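Local coordinates for surface presentation of antigens protein SPAS (Shigella flexneri, PDB 2VT1) that serves in type III secretion, being required for surface presentation of invasion plasmid antigens, for secretion of the three ipa proteins and for host invasion, at residues R51-T56 and D69-L74; P42-V47 and V76-V81; I20-T25 and L30-Y35. One frame throughout, in Å; residues are numbered along the deposited sequence.

Contact 1. Residues R51-T56 and D69-L74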
loop_
_atom_site.group_PDB
_atom_site.type_symbol
_atom_site.label_atom_id
_atom_site.label_comp_id
_atom_site.label_asym_id
_atom_site.label_seq_id
_atom_site.Cartn_x
_atom_site.Cartn_y
_atom_site.Cartn_z
ATOM N N ARG B 51 5.219 0.053 9.306
ATOM C CA ARG B 51 5.199 0.880 10.513
ATOM C C ARG B 51 5.588 2.330 10.282
ATOM O O ARG B 51 4.943 3.258 10.765
ATOM C CB ARG B 51 6.187 0.314 11.529
ATOM C CG ARG B 51 5.638 -0.693 12.534
ATOM C CD ARG B 51 6.575 -0.741 13.765
ATOM N NE ARG B 51 6.631 -2.052 14.418
ATOM C CZ ARG B 51 7.610 -2.950 14.249
ATOM N NH1 ARG B 51 7.572 -4.120 14.889
ATOM N NH2 ARG B 51 8.633 -2.687 13.439
ATOM N N LYS B 52 6.704 2.503 9.588
ATOM C CA LYS B 52 7.229 3.802 9.228
ATOM C C LYS B 52 6.169 4.661 8.559
ATOM O O LYS B 52 5.914 5.797 8.963
ATOM C CB LYS B 52 8.358 3.558 8.240
ATOM C CG LYS B 52 9.547 4.434 8.329
ATOM C CD LYS B 52 10.781 3.568 7.990
ATOM C CE LYS B 52 11.901 4.356 7.354
ATOM N NZ LYS B 52 13.168 3.559 7.361
ATOM N N LEU B 53 5.574 4.123 7.504
ATOM C CA LEU B 53 4.636 4.881 6.688
ATOM C C LEU B 53 3.394 5.176 7.496
ATOM O O LEU B 53 2.841 6.268 7.430
ATOM C CB LEU B 53 4.284 4.114 5.403
ATOM C CG LEU B 53 5.446 3.826 4.448
ATOM C CD1 LEU B 53 4.995 2.951 3.268
ATOM C CD2 LEU B 53 6.077 5.133 3.950
ATOM N N TYR B 54 2.960 4.204 8.284
ATOM C CA TYR B 54 1.799 4.406 9.129
ATOM C C TYR B 54 2.032 5.525 10.147
ATOM O O TYR B 54 1.107 6.304 10.448
ATOM C CB TYR B 54 1.439 3.113 9.856
ATOM C CG TYR B 54 0.333 3.315 10.861
ATOM C CD1 TYR B 54 0.592 3.280 12.214
ATOM C CD2 TYR B 54 -0.956 3.588 10.446
ATOM C CE1 TYR B 54 -0.408 3.485 13.129
ATOM C CE2 TYR B 54 -1.954 3.783 11.346
ATOM C CZ TYR B 54 -1.677 3.738 12.685
ATOM O OH TYR B 54 -2.683 3.946 13.594
ATOM N N LYS B 55 3.262 5.610 10.675
ATOM C CA LYS B 55 3.591 6.591 11.715
ATOM C C LYS B 55 3.885 7.983 11.146
ATOM O O LYS B 55 3.878 8.966 11.899
ATOM C CB LYS B 55 4.797 6.142 12.559
ATOM C CG LYS B 55 4.606 4.869 13.395
ATOM C CD LYS B 55 3.444 4.951 14.386
ATOM C CE LYS B 55 3.744 5.821 15.619
ATOM N NZ LYS B 55 2.555 6.044 16.530
ATOM N N THR B 56 4.134 8.080 9.834
ATOM C CA THR B 56 4.566 9.347 9.223
ATOM C C THR B 56 3.629 9.950 8.165
ATOM O O THR B 56 3.800 11.113 7.802
ATOM C CB THR B 56 5.962 9.233 8.542
ATOM O OG1 THR B 56 5.956 8.153 7.606
ATOM C CG2 THR B 56 7.060 9.015 9.565
ATOM N N ASP B 69 12.868 5.958 -1.790
ATOM C CA ASP B 69 13.663 4.840 -2.321
ATOM C C ASP B 69 13.352 3.504 -1.639
ATOM O O ASP B 69 13.395 2.456 -2.258
ATOM C CB ASP B 69 15.160 5.135 -2.141
ATOM C CG ASP B 69 15.825 5.644 -3.409
ATOM O OD1 ASP B 69 16.409 6.751 -3.360
ATOM O OD2 ASP B 69 15.769 4.950 -4.455
ATOM N N GLU B 70 13.070 3.537 -0.348
ATOM C CA GLU B 70 12.712 2.319 0.386
ATOM C C GLU B 70 11.409 1.736 -0.152
ATOM O O GLU B 70 11.216 0.522 -0.132
ATOM C CB GLU B 70 12.577 2.613 1.883
ATOM C CG GLU B 70 12.350 1.372 2.735
ATOM C CD GLU B 70 12.406 1.648 4.231
ATOM O OE1 GLU B 70 12.641 2.816 4.625
ATOM O OE2 GLU B 70 12.216 0.687 5.013
ATOM N N VAL B 71 10.515 2.607 -0.629
ATOM C CA VAL B 71 9.242 2.160 -1.186
ATOM C C VAL B 71 9.431 1.743 -2.633
ATOM O O VAL B 71 8.935 0.722 -3.070
ATOM C CB VAL B 71 8.153 3.254 -1.085
ATOM C CG1 VAL B 71 6.909 2.823 -1.830
ATOM C CG2 VAL B 71 7.814 3.527 0.382
ATOM N N LEU B 72 10.185 2.545 -3.367
ATOM C CA LEU B 72 10.427 2.311 -4.765
ATOM C C LEU B 72 11.178 0.991 -5.014
ATOM O O LEU B 72 10.989 0.351 -6.045
ATOM C CB LEU B 72 11.206 3.492 -5.341
ATOM C CG LEU B 72 11.282 3.574 -6.855
ATOM C CD1 LEU B 72 9.894 3.442 -7.470
ATOM C CD2 LEU B 72 11.928 4.905 -7.231
ATOM N N ARG B 73 12.013 0.573 -4.077
ATOM C CA ARG B 73 12.690 -0.711 -4.213
ATOM C C ARG B 73 11.714 -1.905 -4.385
ATOM O O ARG B 73 12.014 -2.862 -5.110
ATOM C CB ARG B 73 13.652 -0.933 -3.033
ATOM C CG ARG B 73 13.144 -1.857 -1.967
ATOM C CD ARG B 73 14.009 -1.763 -0.729
ATOM N NE ARG B 73 13.752 -2.846 0.211
ATOM C CZ ARG B 73 12.758 -2.851 1.087
ATOM N NH1 ARG B 73 11.913 -1.826 1.172
ATOM N NH2 ARG B 73 12.619 -3.885 1.890
ATOM N N LEU B 74 10.545 -1.842 -3.742
ATOM C CA LEU B 74 9.540 -2.895 -3.888
ATOM C C LEU B 74 8.937 -2.915 -5.279
ATOM O O LEU B 74 8.772 -3.969 -5.875
ATOM C CB LEU B 74 8.422 -2.749 -2.847
ATOM C CG LEU B 74 8.871 -2.737 -1.389
ATOM C CD1 LEU B 74 7.661 -2.577 -0.475
ATOM C CD2 LEU B 74 9.628 -4.017 -1.050
#
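Helices 47-56 and 68-80 lie side by side and touch through side chains alone: the CA atoms of K52 and E70 are 10.5 Å apart, those of L53 and V71 9.5 Å. Two pairs bridge the gap. On the outer, partly exposed edge an extended E70 and a K52 bent at chi2 (144°) meet from opposite directions, and K52 NZ gives a hydrogen bond of 2.9 Å to E70 OE1, entering on the syn lone pair of that oxygen; the pair is a salt bridge. E70 carries its carboxylate out with CG anti to the backbone N (chi1 -174°). Beneath this pair, in the buried layer, L53 CD1 reaches V71 CG2 at 4.1 Å, a methyl-to-methyl contact.

Within each helix a side chain also bonds to a backbone carbonyl. T56 OG1 donates to K52 O at 2.7 Å, from above the carbonyl plane. R73 NH1 donates to E70 O at 2.8 Å, this time in the carbonyl plane, while L74 CD2 lies 3.8 Å above one face of the R73 guanidinium, towards its rim.

The helix pair packs on one face of the antiparallel sheet of this cytoplasmic domain: Y54 touches I23 of strand 19-25 and I4 at the start of strand 4-9, whereas V71 packs farther along that strand on I8, and also on L49 of helix 47-56 and on P18 in a loop.

Contact 2. Residues P42-V47 and V76-V81; sequences PTVRDV and VWLEQV
The puckered pyrrolidine ring of P42 is the ring group of this contact, and L78 meets it near its rim: L78 CD1 stands 4.1 Å from P42 CB, displaced outward from the ring and somewhat above its mean plane, without lying over the ring centre. The same methyl serves V44, whose CG2 is 4.4 Å from L78 CD1. At L78 CD1 the directions to P42 CB and V44 CG2 differ by about 68°, so a single methyl is lodged against two neighbouring groups. It gets there because the leucine chain is stretched to its end, with CD1 anti to CA (chi2 -178°), and because P42 and V44, two residues apart, both turn their CB towards the helix while T43 between them turns away. No hydrogen bond crosses; the contact is apolar and lies on the surface.

In fold terms it sets the last turns of helix 68-80 against strand 43-45 of the C-terminal cytoplasmic domain of the FlhB/YscU/SpaS exporter family. T43, V44 and R45 form a parallel beta ladder with a strand of another chain, so the sheet continues across the interface. This is consistent with the two-piece domain left when such exporters cleave themselves, the present piece starting at P1. V44 and L78 also pack on apolar side chains of that other chain.

Beyond the strand, D46 is the N-cap of helix 47-56, with OD1 weakly hydrogen-bonded to L49 N. Its second oxygen is engaged by helix 68-80: D46 OD2 forms a salt bridge with R73 NH2.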
loop_
_atom_site.group_PDB
_atom_site.type_symbol
_atom_site.label_atom_id
_atom_site.label_comp_id
_atom_site.label_asym_id
_atom_site.label_seq_id
_atom_site.Cartn_x
_atom_site.Cartn_y
_atom_site.Cartn_z
ATOM N N PRO B 42 -0.492 -7.768 -5.705
ATOM C CA PRO B 42 0.577 -8.304 -4.857
ATOM C C PRO B 42 0.573 -7.716 -3.455
ATOM O O PRO B 42 0.379 -6.514 -3.286
ATOM C CB PRO B 42 1.860 -7.873 -5.579
ATOM C CG PRO B 42 1.467 -7.564 -6.947
ATOM C CD PRO B 42 0.036 -7.097 -6.900
ATOM N N THR B 43 0.772 -8.564 -2.456
ATOM C CA THR B 43 0.867 -8.110 -1.105
ATOM C C THR B 43 2.236 -8.495 -0.603
ATOM O O THR B 43 2.602 -9.665 -0.600
ATOM C CB THR B 43 -0.232 -8.704 -0.184
ATOM O OG1 THR B 43 -0.189 -10.139 -0.202
ATOM C CG2 THR B 43 -1.594 -8.222 -0.604
ATOM N N VAL B 44 2.984 -7.499 -0.168
ATOM C CA VAL B 44 4.369 -7.686 0.174
ATOM C C VAL B 44 4.570 -7.346 1.634
ATOM O O VAL B 44 4.188 -6.273 2.083
ATOM C CB VAL B 44 5.259 -6.758 -0.664
ATOM C CG1 VAL B 44 6.717 -6.967 -0.300
ATOM C CG2 VAL B 44 5.028 -6.990 -2.165
ATOM N N ARG B 45 5.188 -8.257 2.376
ATOM C CA ARG B 45 5.443 -8.024 3.786
ATOM C C ARG B 45 6.784 -7.300 3.986
ATOM O O ARG B 45 7.828 -7.747 3.509
ATOM C CB ARG B 45 5.408 -9.350 4.542
ATOM C CG ARG B 45 5.551 -9.230 6.042
ATOM C CD ARG B 45 5.130 -10.531 6.722
ATOM N NE ARG B 45 4.936 -10.362 8.157
ATOM N N ASP B 46 6.724 -6.157 4.663
ATOM C CA ASP B 46 7.902 -5.413 5.077
ATOM C C ASP B 46 7.532 -4.654 6.341
ATOM O O ASP B 46 6.958 -3.570 6.307
ATOM C CB ASP B 46 8.363 -4.464 3.975
ATOM C CG ASP B 46 9.648 -3.744 4.315
ATOM O OD1 ASP B 46 10.010 -3.645 5.504
ATOM O OD2 ASP B 46 10.291 -3.252 3.369
ATOM N N VAL B 47 7.856 -5.260 7.466
ATOM C CA VAL B 47 7.301 -4.856 8.735
ATOM C C VAL B 47 7.777 -3.479 9.170
ATOM O O VAL B 47 7.018 -2.715 9.750
ATOM C CB VAL B 47 7.663 -5.875 9.814
ATOM C CG1 VAL B 47 7.138 -5.408 11.141
ATOM C CG2 VAL B 47 7.090 -7.224 9.459
ATOM N N VAL B 76 10.314 -1.838 -7.961
ATOM C CA VAL B 76 11.363 -2.246 -8.883
ATOM C C VAL B 76 11.566 -3.764 -8.901
ATOM O O VAL B 76 11.781 -4.344 -9.964
ATOM C CB VAL B 76 12.695 -1.538 -8.561
ATOM C CG1 VAL B 76 13.869 -2.300 -9.203
ATOM C CG2 VAL B 76 12.636 -0.083 -9.028
ATOM N N TRP B 77 11.482 -4.410 -7.740
ATOM C CA TRP B 77 11.552 -5.871 -7.684
ATOM C C TRP B 77 10.374 -6.522 -8.392
ATOM O O TRP B 77 10.551 -7.481 -9.153
ATOM C CB TRP B 77 11.596 -6.353 -6.246
ATOM C CG TRP B 77 11.515 -7.847 -6.088
ATOM C CD1 TRP B 77 10.550 -8.541 -5.411
ATOM C CD2 TRP B 77 12.429 -8.836 -6.605
ATOM N NE1 TRP B 77 10.804 -9.892 -5.481
ATOM C CE2 TRP B 77 11.951 -10.101 -6.197
ATOM C CE3 TRP B 77 13.598 -8.775 -7.368
ATOM C CZ2 TRP B 77 12.603 -11.292 -6.520
ATOM C CZ3 TRP B 77 14.239 -9.963 -7.694
ATOM C CH2 TRP B 77 13.741 -11.202 -7.269
ATOM N N LEU B 78 9.169 -6.018 -8.124
ATOM C CA LEU B 78 7.979 -6.552 -8.750
ATOM C C LEU B 78 8.035 -6.398 -10.270
ATOM O O LEU B 78 7.460 -7.192 -10.995
ATOM C CB LEU B 78 6.722 -5.868 -8.194
ATOM C CG LEU B 78 6.375 -6.200 -6.751
ATOM C CD1 LEU B 78 5.088 -5.498 -6.328
ATOM C CD2 LEU B 78 6.267 -7.692 -6.589
ATOM N N GLU B 79 8.709 -5.358 -10.747
ATOM C CA GLU B 79 8.932 -5.182 -12.184
ATOM C C GLU B 79 10.009 -6.148 -12.711
ATOM O O GLU B 79 9.845 -6.712 -13.783
ATOM C CB GLU B 79 9.327 -3.738 -12.494
ATOM C CG GLU B 79 9.151 -3.312 -13.954
ATOM C CD GLU B 79 10.356 -3.650 -14.834
ATOM O OE1 GLU B 79 10.141 -4.192 -15.943
ATOM O OE2 GLU B 79 11.509 -3.375 -14.422
ATOM N N GLN B 80 11.096 -6.345 -11.963
ATOM C CA GLN B 80 12.133 -7.324 -12.350
ATOM C C GLN B 80 11.562 -8.731 -12.491
ATOM O O GLN B 80 12.218 -9.621 -13.050
ATOM C CB GLN B 80 13.286 -7.358 -11.344
ATOM N N VAL B 81 10.341 -8.922 -11.989
ATOM C CA VAL B 81 9.680 -10.224 -11.994
ATOM C C VAL B 81 8.162 -10.093 -12.189
ATOM O O VAL B 81 7.666 -9.835 -13.295
ATOM C CB VAL B 81 9.936 -10.973 -10.666
#

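Contact 3. Residues I20-T25 and L30-Y35; sequences ISLIET and LAVRKY
Strand 19-25 runs straight into helix 26-38, which turns back and crosses the strand at a steep angle, E24 and V32 being nearest in backbone with CA atoms 7.8 Å apart. This is a strand-to-helix connection in a domain of mixed helices and an antiparallel sheet, the helix covering one face of that sheet. Within the strand, S21 has a turned-in backbone (psi -14°), and both S21 and L22 bond to G7 of strand 4-9, consistent with a classic beta bulge.

V32 supplies the helix side of the contact with both its methyls. CG1 meets L22: V32 CG1 is 4.0 Å from L22 CD1 and 4.2 Å from L22 CD2, close to both leucine methyls, the two side chains running antiparallel. Placing L22 CG between its backbone N and carbonyl carbon (chi1 77°) brings both of those methyls to V32 CG1. V32 also touches A5 of strand 4-9, and L22 packs on an apolar side chain of another chain.

The second methyl takes the aliphatic part of a glutamate that crosses it at about a right angle: E24 CG lies 3.9 Å from V32 CG2, and beyond CG the bent E24 chain leads its carboxylate away from the helix.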
loop_
_atom_site.group_PDB
_atom_site.type_symbol
_atom_site.label_atom_id
_atom_site.label_comp_id
_atom_site.label_asym_id
_atom_site.label_seq_id
_atom_site.Cartn_x
_atom_site.Cartn_y
_atom_site.Cartn_z
ATOM N N ILE B 20 0.525 6.957 -1.667
ATOM C CA ILE B 20 -0.240 6.123 -0.731
ATOM C C ILE B 20 -1.747 6.243 -0.979
ATOM O O ILE B 20 -2.327 7.301 -0.761
ATOM C CB ILE B 20 0.056 6.500 0.740
ATOM C CG1 ILE B 20 1.511 6.153 1.097
ATOM C CG2 ILE B 20 -0.965 5.797 1.685
ATOM C CD1 ILE B 20 2.004 6.756 2.400
ATOM N N SER B 21 -2.355 5.143 -1.420
ATOM C CA SER B 21 -3.777 5.070 -1.779
ATOM C C SER B 21 -4.702 4.582 -0.652
ATOM O O SER B 21 -5.922 4.693 -0.749
ATOM C CB SER B 21 -3.945 4.110 -2.948
ATOM O OG SER B 21 -3.331 2.861 -2.664
ATOM N N LEU B 22 -4.130 4.013 0.398
ATOM C CA LEU B 22 -4.930 3.549 1.513
ATOM C C LEU B 22 -4.026 3.268 2.699
ATOM O O LEU B 22 -2.864 2.892 2.550
ATOM C CB LEU B 22 -5.783 2.318 1.117
ATOM C CG LEU B 22 -5.191 0.903 0.993
ATOM C CD1 LEU B 22 -5.156 0.195 2.337
ATOM C CD2 LEU B 22 -6.001 0.083 0.022
ATOM N N ILE B 23 -4.558 3.512 3.877
ATOM C CA ILE B 23 -3.918 3.096 5.105
ATOM C C ILE B 23 -4.993 2.535 6.010
ATOM O O ILE B 23 -5.887 3.261 6.436
ATOM C CB ILE B 23 -3.237 4.249 5.850
ATOM C CG1 ILE B 23 -2.195 4.946 4.960
ATOM C CG2 ILE B 23 -2.585 3.716 7.131
ATOM C CD1 ILE B 23 -1.343 5.989 5.689
ATOM N N GLU B 24 -4.910 1.241 6.293
ATOM C CA GLU B 24 -5.849 0.613 7.218
ATOM C C GLU B 24 -5.064 -0.174 8.269
ATOM O O GLU B 24 -3.896 -0.495 8.064
ATOM C CB GLU B 24 -6.828 -0.305 6.479
ATOM C CG GLU B 24 -7.624 0.374 5.376
ATOM C CD GLU B 24 -8.614 1.416 5.884
ATOM O OE1 GLU B 24 -9.119 1.274 7.020
ATOM O OE2 GLU B 24 -8.912 2.368 5.133
ATOM N N THR B 25 -5.702 -0.447 9.404
ATOM C CA THR B 25 -5.063 -1.142 10.496
ATOM C C THR B 25 -5.979 -2.247 11.023
ATOM O O THR B 25 -7.189 -2.243 10.789
ATOM C CB THR B 25 -4.735 -0.171 11.689
ATOM O OG1 THR B 25 -5.954 0.362 12.238
ATOM C CG2 THR B 25 -3.846 0.983 11.245
ATOM N N LEU B 30 -6.675 -6.631 7.527
ATOM C CA LEU B 30 -6.669 -8.041 7.174
ATOM C C LEU B 30 -7.608 -8.297 5.997
ATOM O O LEU B 30 -7.373 -9.201 5.191
ATOM C CB LEU B 30 -7.104 -8.909 8.373
ATOM C CG LEU B 30 -6.246 -8.964 9.639
ATOM C CD1 LEU B 30 -6.956 -9.784 10.698
ATOM C CD2 LEU B 30 -4.868 -9.523 9.393
ATOM N N ALA B 31 -8.679 -7.504 5.924
ATOM C CA ALA B 31 -9.662 -7.605 4.844
ATOM C C ALA B 31 -9.082 -7.008 3.576
ATOM O O ALA B 31 -9.303 -7.521 2.480
ATOM C CB ALA B 31 -10.983 -6.889 5.215
ATOM N N VAL B 32 -8.334 -5.926 3.723
ATOM C CA VAL B 32 -7.610 -5.368 2.581
ATOM C C VAL B 32 -6.662 -6.419 1.977
ATOM O O VAL B 32 -6.595 -6.591 0.764
ATOM C CB VAL B 32 -6.840 -4.096 2.968
ATOM C CG1 VAL B 32 -5.928 -3.681 1.844
ATOM C CG2 VAL B 32 -7.813 -2.962 3.290
ATOM N N ARG B 33 -5.956 -7.153 2.830
ATOM C CA ARG B 33 -5.004 -8.160 2.359
ATOM C C ARG B 33 -5.686 -9.291 1.596
ATOM O O ARG B 33 -5.232 -9.673 0.534
ATOM C CB ARG B 33 -4.186 -8.686 3.541
ATOM C CG ARG B 33 -2.945 -7.821 3.789
ATOM C CD ARG B 33 -2.807 -7.225 5.205
ATOM N NE ARG B 33 -2.206 -8.160 6.153
ATOM C CZ ARG B 33 -1.573 -7.811 7.271
ATOM N NH1 ARG B 33 -1.435 -6.534 7.603
ATOM N NH2 ARG B 33 -1.066 -8.749 8.059
ATOM N N LYS B 34 -6.783 -9.804 2.136
ATOM C CA LYS B 34 -7.535 -10.880 1.523
ATOM C C LYS B 34 -8.118 -10.476 0.169
ATOM O O LYS B 34 -8.086 -11.256 -0.780
ATOM C CB LYS B 34 -8.656 -11.328 2.476
ATOM C CG LYS B 34 -9.667 -12.301 1.880
ATOM C CD LYS B 34 -10.590 -12.856 2.964
ATOM C CE LYS B 34 -11.517 -13.954 2.451
ATOM N NZ LYS B 34 -11.656 -15.051 3.478
ATOM N N TYR B 35 -8.670 -9.269 0.084
ATOM C CA TYR B 35 -9.237 -8.755 -1.166
ATOM C C TYR B 35 -8.155 -8.523 -2.206
ATOM O O TYR B 35 -8.295 -8.917 -3.368
ATOM C CB TYR B 35 -9.993 -7.441 -0.917
ATOM C CG TYR B 35 -10.701 -6.915 -2.142
ATOM C CD1 TYR B 35 -11.913 -7.459 -2.559
ATOM C CD2 TYR B 35 -10.152 -5.885 -2.894
ATOM C CE1 TYR B 35 -12.556 -6.987 -3.694
ATOM C CE2 TYR B 35 -10.782 -5.414 -4.008
ATOM C CZ TYR B 35 -11.985 -5.964 -4.417
ATOM O OH TYR B 35 -12.607 -5.479 -5.559
#

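From the N terminus, contact 3 closes first, a short loop joining strand 19-25 to the helix that follows it. Contact 2 then opens at strand 43-45 and closes only at the end of helix 68-80; contact 1, linking helix 47-56 to that same final helix, is nested inside this loop, and contact 3 precedes both in series. Contacts 1 and 2 meet where L74 CD2 comes within 4.2 Å of V44 CG1. Contacts 1 and 3 lie on opposite sides of the chain's centre, yet Y54 CE2 approaches T25 CG2 to 3.4 Å. T43 CG2, 4.1 Å from R33 O, joins contact 2 to contact 3.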